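Class II aldolase/adducin domain protein (Pseudomonas syringae pv. phaseolicola 1448A, PDB 3OCR) is of unproven function but belongs to the class II aldolase/adducin family, whose members include metal-dependent sugar-phosphate aldolases and actin-binding adducins. Local coordinates at residues L38-Y42 / H57-R61; R43-K48 / L260-L264; I71-L76 / T100-N105. All coordinates share one frame; numbering follows the deposited sequence.

In the fold
Helix 29-47, near the N terminus of the modelled chain, takes part in two contacts. In contact 1, its residues 38-42 pack on strand 58-61, which closes a short helix-to-strand connection. In contact 2, residues 43-48 meet helix 251-265, a far longer closure between the start and end of the chain. Contacts 1 and 2 cross along the sequence, and they touch where Ala-40 meets Ile-261 and Phe-58 meets Ala-45. Contact 3 follows contact 1 in series and lies within the span of contact 2. It ties the loop after strand 68-71 to the loop before helix 110-118. His-57 and Asn-72 link it to contact 1.

Contact 1: L38-Y42 / H57-R61; sequences LAAAY and HFSAR
Helix residues Leu-38 to Tyr-42 pack on strand residues Phe-58 to Ala-60, with the short helix and strand axes nearly antiparallel at 167° and 9.1 Å apart at closest. This is helix-on-sheet packing inside the alpha/beta fold of the class II aldolase/adducin family. Helix 29-47 covers a face of the mixed sheet, and the contact is buried. Three side chains carry most of it. The Tyr-42 ring reaches across to the strand, and the CB of Phe-58 sits over its face as a CH-pi contact, 4.1 Å from the ring centroid. The two rings are an oblique pair, with centroids 5.1 Å apart and planes at 36°. The two side chains run alongside one another, pointing opposite ways. With chi1 at -175° the Leu-38 side chain extends to the strand, and its two methyls reach different residues: CD1 lies 3.7 Å from Phe-58 CB, and CD2 lies 4.2 Å from Ala-60 CB. At the rim of the Phe-58 ring, CE2 comes within 3.6 Å of Ala-41 O, near the ring plane. Phe-78 meets both rings edge-to-face, and helix 199-219 adds Val-199, Ile-203 and Leu-206. The CB of Ser-59 points away from the helix, and its OG bonds to His-116 and His-112 of helix 110-118, while His-57 ND1 is hydrogen-bonded to Asn-72 OD1. The Tyr-42 hydroxyl is held by two backbone amides. It has a hydrogen bond with Asn-72 N, and it accepts one from Phe-58 N, where the Phe-58 N to Tyr-42 OH distance is 2.9 Å.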
loop_
_atom_site.group_PDB
_atom_site.type_symbol
_atom_site.label_atom_id
_atom_site.label_comp_id
_atom_site.label_asym_id
_atom_site.label_seq_id
_atom_site.Cartn_x
_atom_site.Cartn_y
_atom_site.Cartn_z
ATOM N N LEU A 38 13.940 20.213 13.485
ATOM C CA LEU A 38 12.465 20.185 13.380
ATOM C C LEU A 38 12.010 20.163 11.912
ATOM O O LEU A 38 11.077 19.439 11.581
ATOM C CB LEU A 38 11.812 21.363 14.144
ATOM C CG LEU A 38 10.295 21.364 14.211
ATOM C CD1 LEU A 38 9.793 20.145 15.004
ATOM C CD2 LEU A 38 9.762 22.677 14.830
ATOM N N ALA A 39 12.700 20.908 11.029
ATOM C CA ALA A 39 12.394 20.844 9.605
ATOM C C ALA A 39 12.631 19.449 9.010
ATOM O O ALA A 39 11.809 18.952 8.219
ATOM C CB ALA A 39 13.205 21.948 8.777
ATOM N N ALA A 40 13.730 18.804 9.411
ATOM C CA ALA A 40 14.009 17.440 9.002
ATOM C C ALA A 40 12.910 16.523 9.492
ATOM O O ALA A 40 12.513 15.603 8.779
ATOM C CB ALA A 40 15.340 16.978 9.556
ATOM N N ALA A 41 12.417 16.768 10.699
ATOM C CA ALA A 41 11.340 15.923 11.262
ATOM C C ALA A 41 10.056 16.050 10.421
ATOM O O ALA A 41 9.436 15.039 10.076
ATOM C CB ALA A 41 11.085 16.280 12.675
ATOM N N TYR A 42 9.701 17.280 10.031
ATOM C CA TYR A 42 8.570 17.490 9.111
ATOM C C TYR A 42 8.705 16.763 7.765
ATOM O O TYR A 42 7.789 16.062 7.356
ATOM C CB TYR A 42 8.310 18.981 8.891
ATOM C CG TYR A 42 7.502 19.665 9.970
ATOM C CD1 TYR A 42 6.101 19.607 9.946
ATOM C CD2 TYR A 42 8.134 20.413 11.001
ATOM C CE1 TYR A 42 5.339 20.260 10.884
ATOM C CE2 TYR A 42 7.373 21.077 11.956
ATOM C CZ TYR A 42 5.969 20.975 11.898
ATOM O OH TYR A 42 5.174 21.594 12.809
ATOM N N HIS A 57 0.841 18.775 13.588
ATOM C CA HIS A 57 1.941 19.671 13.852
ATOM C C HIS A 57 3.000 19.032 14.720
ATOM O O HIS A 57 2.693 18.178 15.567
ATOM C CB HIS A 57 1.415 20.905 14.571
ATOM C CG HIS A 57 0.324 21.609 13.827
ATOM N ND1 HIS A 57 0.576 22.445 12.762
ATOM C CD2 HIS A 57 -1.023 21.576 13.972
ATOM C CE1 HIS A 57 -0.568 22.900 12.285
ATOM N NE2 HIS A 57 -1.553 22.388 12.999
ATOM N N PHE A 58 4.239 19.445 14.489
ATOM C CA PHE A 58 5.369 19.099 15.363
ATOM C C PHE A 58 5.901 20.382 15.984
ATOM O O PHE A 58 6.166 21.341 15.260
ATOM C CB PHE A 58 6.500 18.453 14.559
ATOM C CG PHE A 58 6.141 17.158 13.892
ATOM C CD1 PHE A 58 5.017 16.431 14.269
ATOM C CD2 PHE A 58 6.988 16.621 12.924
ATOM C CE1 PHE A 58 4.714 15.235 13.656
ATOM C CE2 PHE A 58 6.687 15.405 12.313
ATOM C CZ PHE A 58 5.544 14.710 12.700
ATOM N N SER A 59 6.116 20.402 17.298
ATOM C CA SER A 59 6.706 21.598 17.935
ATOM C C SER A 59 8.022 21.252 18.638
ATOM O O SER A 59 8.211 20.104 19.061
ATOM C CB SER A 59 5.727 22.229 18.931
ATOM O OG SER A 59 5.399 21.311 19.953
ATOM N N ALA A 60 8.916 22.240 18.740
ATOM C CA ALA A 60 10.152 22.140 19.518
ATOM C C ALA A 60 10.395 23.418 20.311
ATOM O O ALA A 60 10.166 24.517 19.802
ATOM C CB ALA A 60 11.349 21.897 18.586
ATOM N N ARG A 61 10.900 23.279 21.532
ATOM C CA ARG A 61 11.346 24.424 22.285
ATOM C C ARG A 61 12.645 24.996 21.698
ATOM O O ARG A 61 13.559 24.251 21.344
ATOM C CB ARG A 61 11.538 24.095 23.761
ATOM C CG ARG A 61 11.753 25.406 24.581
ATOM C CD ARG A 61 12.080 25.128 25.989
ATOM N NE ARG A 61 12.028 26.318 26.862
ATOM C CZ ARG A 61 13.017 27.199 27.030
ATOM N NH1 ARG A 61 14.149 27.106 26.342
ATOM N NH2 ARG A 61 12.863 28.205 27.884
#

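Contact 2: R43-K48 / L260-L264; sequences RLAALK and LIREL
Leu-44 lays its CD2 methyl over the first turn of segment 260-264. CD2 lies 3.8 Å from Leu-260 CB and 3.9 Å from Leu-264 CB, so this one branch touches side chains one helical turn apart. The same methyl is 3.4 Å from Leu-260 O, a carbonyl already used by the backbone N of Leu-264. A chi1 of 178° carries Leu-264 CD1 to 3.7 Å from Arg-43 CB. Beyond CB, the Arg-43 chain bends at chi2 and leads away, and its NE bonds to Ile-81 O. Two helices, 29-47 and 251-265, cross here; the axes of segments 43-47 and 260-264 make an angle of 72° and come within 10.6 Å. Helix 199-219 also packs here, with Ile-203 and His-207 against Leu-260. Towards the end of helix 29-47 the contact turns polar. Lys-48 and Glu-263 reach out to meet each other and form a salt bridge. Lys-48 NZ is 3.3 Å from Glu-263 OE1, on the syn side, and its second bond, to OE2, is weak. Leu-47 CD2 packs against the same carboxylate, 3.7 Å from Glu-263 OE2. Arg-262 points to a second subunit, where it meets Glu-80 and Gly-75 of that chain.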
loop_
_atom_site.group_PDB
_atom_site.type_symbol
_atom_site.label_atom_id
_atom_site.label_comp_id
_atom_site.label_asym_id
_atom_site.label_seq_id
_atom_site.Cartn_x
_atom_site.Cartn_y
_atom_site.Cartn_z
ATOM N N ARG A 43 9.833 16.953 7.075
ATOM C CA ARG A 43 10.137 16.239 5.842
ATOM C C ARG A 43 10.231 14.724 5.934
ATOM O O ARG A 43 9.880 14.026 4.979
ATOM C CB ARG A 43 11.464 16.755 5.249
ATOM C CG ARG A 43 11.475 18.252 5.059
ATOM C CD ARG A 43 10.831 18.643 3.744
ATOM N NE ARG A 43 11.105 20.039 3.420
ATOM C CZ ARG A 43 11.634 20.473 2.279
ATOM N NH1 ARG A 43 11.932 19.638 1.297
ATOM N NH2 ARG A 43 11.823 21.766 2.115
ATOM N N LEU A 44 10.752 14.219 7.046
ATOM C CA LEU A 44 10.809 12.768 7.281
ATOM C C LEU A 44 9.403 12.175 7.402
ATOM O O LEU A 44 9.123 11.081 6.878
ATOM C CB LEU A 44 11.602 12.446 8.563
ATOM C CG LEU A 44 13.115 12.561 8.431
ATOM C CD1 LEU A 44 13.780 12.631 9.811
ATOM C CD2 LEU A 44 13.659 11.376 7.629
ATOM N N ALA A 45 8.533 12.921 8.073
ATOM C CA ALA A 45 7.139 12.487 8.290
ATOM C C ALA A 45 6.424 12.443 6.939
ATOM O O ALA A 45 5.585 11.573 6.696
ATOM C CB ALA A 45 6.416 13.439 9.251
ATOM N N ALA A 46 6.790 13.381 6.061
ATOM C CA ALA A 46 6.255 13.427 4.715
ATOM C C ALA A 46 6.775 12.242 3.924
ATOM O O ALA A 46 5.993 11.532 3.301
ATOM C CB ALA A 46 6.603 14.771 4.028
ATOM N N LEU A 47 8.088 12.012 3.976
ATOM C CA LEU A 47 8.702 10.844 3.326
ATOM C C LEU A 47 8.078 9.530 3.806
ATOM O O LEU A 47 7.768 8.669 2.998
ATOM C CB LEU A 47 10.207 10.831 3.572
ATOM C CG LEU A 47 11.080 9.780 2.904
ATOM C CD1 LEU A 47 11.176 10.041 1.391
ATOM C CD2 LEU A 47 12.468 9.777 3.538
ATOM N N LYS A 48 7.898 9.388 5.114
ATOM C CA LYS A 48 7.318 8.178 5.700
ATOM C C LYS A 48 5.797 8.169 5.662
ATOM O O LYS A 48 5.176 7.243 6.187
ATOM C CB LYS A 48 7.766 8.007 7.161
ATOM C CG LYS A 48 9.269 7.942 7.385
ATOM C CD LYS A 48 9.900 6.839 6.584
ATOM C CE LYS A 48 11.356 6.654 6.950
ATOM N NZ LYS A 48 11.929 5.494 6.223
ATOM N N LEU A 260 18.078 8.291 9.465
ATOM C CA LEU A 260 16.937 9.038 8.914
ATOM C C LEU A 260 17.413 10.251 8.109
ATOM O O LEU A 260 16.929 10.486 7.007
ATOM C CB LEU A 260 15.970 9.469 10.012
ATOM C CG LEU A 260 15.153 8.319 10.621
ATOM C CD1 LEU A 260 14.198 8.835 11.687
ATOM C CD2 LEU A 260 14.366 7.522 9.577
ATOM N N ILE A 261 18.360 11.003 8.666
ATOM C CA ILE A 261 18.958 12.183 7.978
ATOM C C ILE A 261 19.657 11.826 6.670
ATOM O O ILE A 261 19.434 12.490 5.659
ATOM C CB ILE A 261 19.925 12.973 8.899
ATOM C CG1 ILE A 261 19.165 13.622 10.062
ATOM C CG2 ILE A 261 20.751 14.042 8.111
ATOM C CD1 ILE A 261 18.063 14.575 9.645
ATOM N N ARG A 262 20.517 10.809 6.687
ATOM C CA ARG A 262 21.168 10.338 5.458
ATOM C C ARG A 262 20.116 9.957 4.405
ATOM O O ARG A 262 20.277 10.284 3.241
ATOM C CB ARG A 262 22.139 9.155 5.701
ATOM C CG ARG A 262 23.359 9.460 6.570
ATOM C CD ARG A 262 24.469 8.365 6.471
ATOM N NE ARG A 262 23.954 7.030 6.766
ATOM C CZ ARG A 262 23.747 6.524 7.989
ATOM N NH1 ARG A 262 24.057 7.207 9.095
ATOM N NH2 ARG A 262 23.240 5.302 8.108
ATOM N N GLU A 263 19.050 9.263 4.822
ATOM C CA GLU A 263 17.975 8.878 3.905
ATOM C C GLU A 263 17.249 10.092 3.345
ATOM O O GLU A 263 17.022 10.186 2.132
ATOM C CB GLU A 263 16.951 7.973 4.596
ATOM C CG GLU A 263 16.022 7.278 3.601
ATOM C CD GLU A 263 14.893 6.518 4.273
ATOM O OE1 GLU A 263 15.043 6.118 5.454
ATOM O OE2 GLU A 263 13.852 6.329 3.611
ATOM N N LEU A 264 16.878 11.010 4.238
ATOM C CA LEU A 264 16.267 12.272 3.844
ATOM C C LEU A 264 17.111 13.032 2.804
ATOM O O LEU A 264 16.592 13.411 1.770
ATOM C CB LEU A 264 15.973 13.150 5.076
ATOM C CG LEU A 264 15.365 14.543 4.818
ATOM C CD1 LEU A 264 14.056 14.462 4.030
ATOM C CD2 LEU A 264 15.164 15.298 6.102
#

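Contact 3: I71-L76 / T100-N105; sequences INAFGL and TGLGIN
Phe-74 joins the two loops through both its backbone and its ring. Its N donates a nearly straight hydrogen bond to Gly-103 O, with Phe-74 N to Gly-103 O at 2.8 Å and an N-H...O angle of 170°. The donor is tilted from the carbonyl plane. The same oxygen receives a CA-H...O contact from Ala-73. The Phe-74 chi1 of -157° lays the ring along segment 100-105. Asn-105 CA sits over one ring face, 4.0 Å from the ring centroid, as a CH-pi contact. Ile-104 O also lies over that face, and Phe-74 CG is 3.6 Å from it. Elsewhere in the contact, Leu-102 CD1 touches Ala-73 CB and approaches Leu-76 CD2 to 3.9 Å. Ile-71 CG2 crosses to Ile-104 CG2 at 3.6 Å. A water bridges the loops by donating to Asn-72 O and accepting from Asn-105 N.

Further out, Thr-100 OG1 accepts from Leu-102 N at 2.9 Å in an ST turn. Asp-98 uses OD1 for Thr-100 OG1 and OD2 for Gly-103 N, which helps fix this loop. Asn-105 OD1 is held by Gly-108 N. Arg-255 of a third subunit makes a cation-pi contact with the Phe-74 ring.

Ala-73 to Leu-76 form a type II beta turn, with Gly-75 at its positive-phi position. In sugar-phosphate aldolases of this family, the glycine-containing loop after the matching strand helps bind the substrate phosphate. Segment 71-76 probably corresponds to that loop, although no ligand role is established for it here.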
loop_
_atom_site.group_PDB
_atom_site.type_symbol
_atom_site.label_atom_id
_atom_site.label_comp_id
_atom_site.label_asym_id
_atom_site.label_seq_id
_atom_site.Cartn_x
_atom_site.Cartn_y
_atom_site.Cartn_z
ATOM N N ILE A 71 7.048 25.951 15.140
ATOM C CA ILE A 71 5.967 25.165 14.537
ATOM C C ILE A 71 5.835 25.565 13.054
ATOM O O ILE A 71 6.379 26.613 12.626
ATOM C CB ILE A 71 4.642 25.353 15.344
ATOM C CG1 ILE A 71 3.581 24.328 14.944
ATOM C CG2 ILE A 71 4.153 26.809 15.248
ATOM C CD1 ILE A 71 2.672 23.882 16.089
ATOM N N ASN A 72 5.174 24.719 12.259
ATOM C CA ASN A 72 4.919 25.041 10.849
ATOM C C ASN A 72 4.002 26.248 10.683
ATOM O O ASN A 72 3.131 26.509 11.528
ATOM C CB ASN A 72 4.394 23.821 10.041
ATOM C CG ASN A 72 3.022 23.323 10.514
ATOM O OD1 ASN A 72 2.786 23.107 11.702
ATOM N ND2 ASN A 72 2.119 23.132 9.567
ATOM N N ALA A 73 4.242 26.988 9.608
ATOM C CA ALA A 73 3.361 28.055 9.162
ATOM C C ALA A 73 2.036 27.478 8.683
ATOM O O ALA A 73 2.000 26.397 8.089
ATOM C CB ALA A 73 4.036 28.887 8.032
ATOM N N PHE A 74 0.969 28.249 8.915
ATOM C CA PHE A 74 -0.424 27.906 8.593
ATOM C C PHE A 74 -0.604 27.602 7.118
ATOM O O PHE A 74 -0.435 28.485 6.277
ATOM C CB PHE A 74 -1.308 29.113 8.932
ATOM C CG PHE A 74 -2.771 28.782 9.180
ATOM C CD1 PHE A 74 -3.196 27.466 9.373
ATOM C CD2 PHE A 74 -3.713 29.815 9.277
ATOM C CE1 PHE A 74 -4.549 27.173 9.638
ATOM C CE2 PHE A 74 -5.059 29.542 9.550
ATOM C CZ PHE A 74 -5.476 28.218 9.729
ATOM N N GLY A 75 -0.909 26.353 6.793
ATOM C CA GLY A 75 -1.233 26.017 5.401
ATOM C C GLY A 75 -0.118 25.442 4.539
ATOM O O GLY A 75 -0.369 25.050 3.408
ATOM N N LEU A 76 1.101 25.373 5.063
ATOM C CA LEU A 76 2.191 24.694 4.355
ATOM C C LEU A 76 2.139 23.196 4.589
ATOM O O LEU A 76 1.807 22.756 5.676
ATOM C CB LEU A 76 3.551 25.194 4.829
ATOM C CG LEU A 76 3.974 26.615 4.461
ATOM C CD1 LEU A 76 5.501 26.745 4.677
ATOM C CD2 LEU A 76 3.592 26.950 3.038
ATOM N N THR A 100 7.333 33.863 7.229
ATOM C CA THR A 100 6.426 33.606 6.092
ATOM C C THR A 100 5.291 34.610 5.941
ATOM O O THR A 100 4.727 34.756 4.856
ATOM C CB THR A 100 5.771 32.215 6.181
ATOM O OG1 THR A 100 4.754 32.225 7.193
ATOM C CG2 THR A 100 6.806 31.143 6.521
ATOM N N GLY A 101 4.919 35.267 7.036
ATOM C CA GLY A 101 3.729 36.110 7.049
ATOM C C GLY A 101 2.426 35.317 7.012
ATOM O O GLY A 101 1.353 35.898 6.856
ATOM N N LEU A 102 2.516 33.998 7.131
ATOM C CA LEU A 102 1.325 33.129 7.102
ATOM C C LEU A 102 0.751 32.859 8.482
ATOM O O LEU A 102 -0.359 32.356 8.610
ATOM C CB LEU A 102 1.627 31.786 6.422
ATOM C CG LEU A 102 2.016 31.768 4.939
ATOM C CD1 LEU A 102 2.529 30.386 4.541
ATOM C CD2 LEU A 102 0.851 32.191 4.047
ATOM N N GLY A 103 1.526 33.166 9.515
ATOM C CA GLY A 103 1.140 32.841 10.883
ATOM C C GLY A 103 1.036 31.346 11.080
ATOM O O GLY A 103 1.603 30.560 10.308
ATOM N N ILE A 104 0.309 30.945 12.114
ATOM C CA ILE A 104 0.235 29.543 12.486
ATOM C C ILE A 104 -1.207 29.124 12.573
ATOM O O ILE A 104 -2.093 29.952 12.548
ATOM C CB ILE A 104 0.929 29.249 13.867
ATOM C CG1 ILE A 104 0.179 29.918 15.038
ATOM C CG2 ILE A 104 2.405 29.652 13.828
ATOM C CD1 ILE A 104 0.464 29.271 16.436
ATOM N N ASN A 105 -1.433 27.825 12.649
ATOM C CA ASN A 105 -2.746 27.322 12.990
ATOM C C ASN A 105 -2.882 27.443 14.490
ATOM O O ASN A 105 -2.424 26.575 15.242
ATOM C CB ASN A 105 -2.879 25.860 12.592
ATOM C CG ASN A 105 -4.207 25.274 12.979
ATOM O OD1 ASN A 105 -5.013 25.912 13.661
ATOM N ND2 ASN A 105 -4.455 24.048 12.532
HETATM O O HOH W 1 0.637 25.909 12.631
#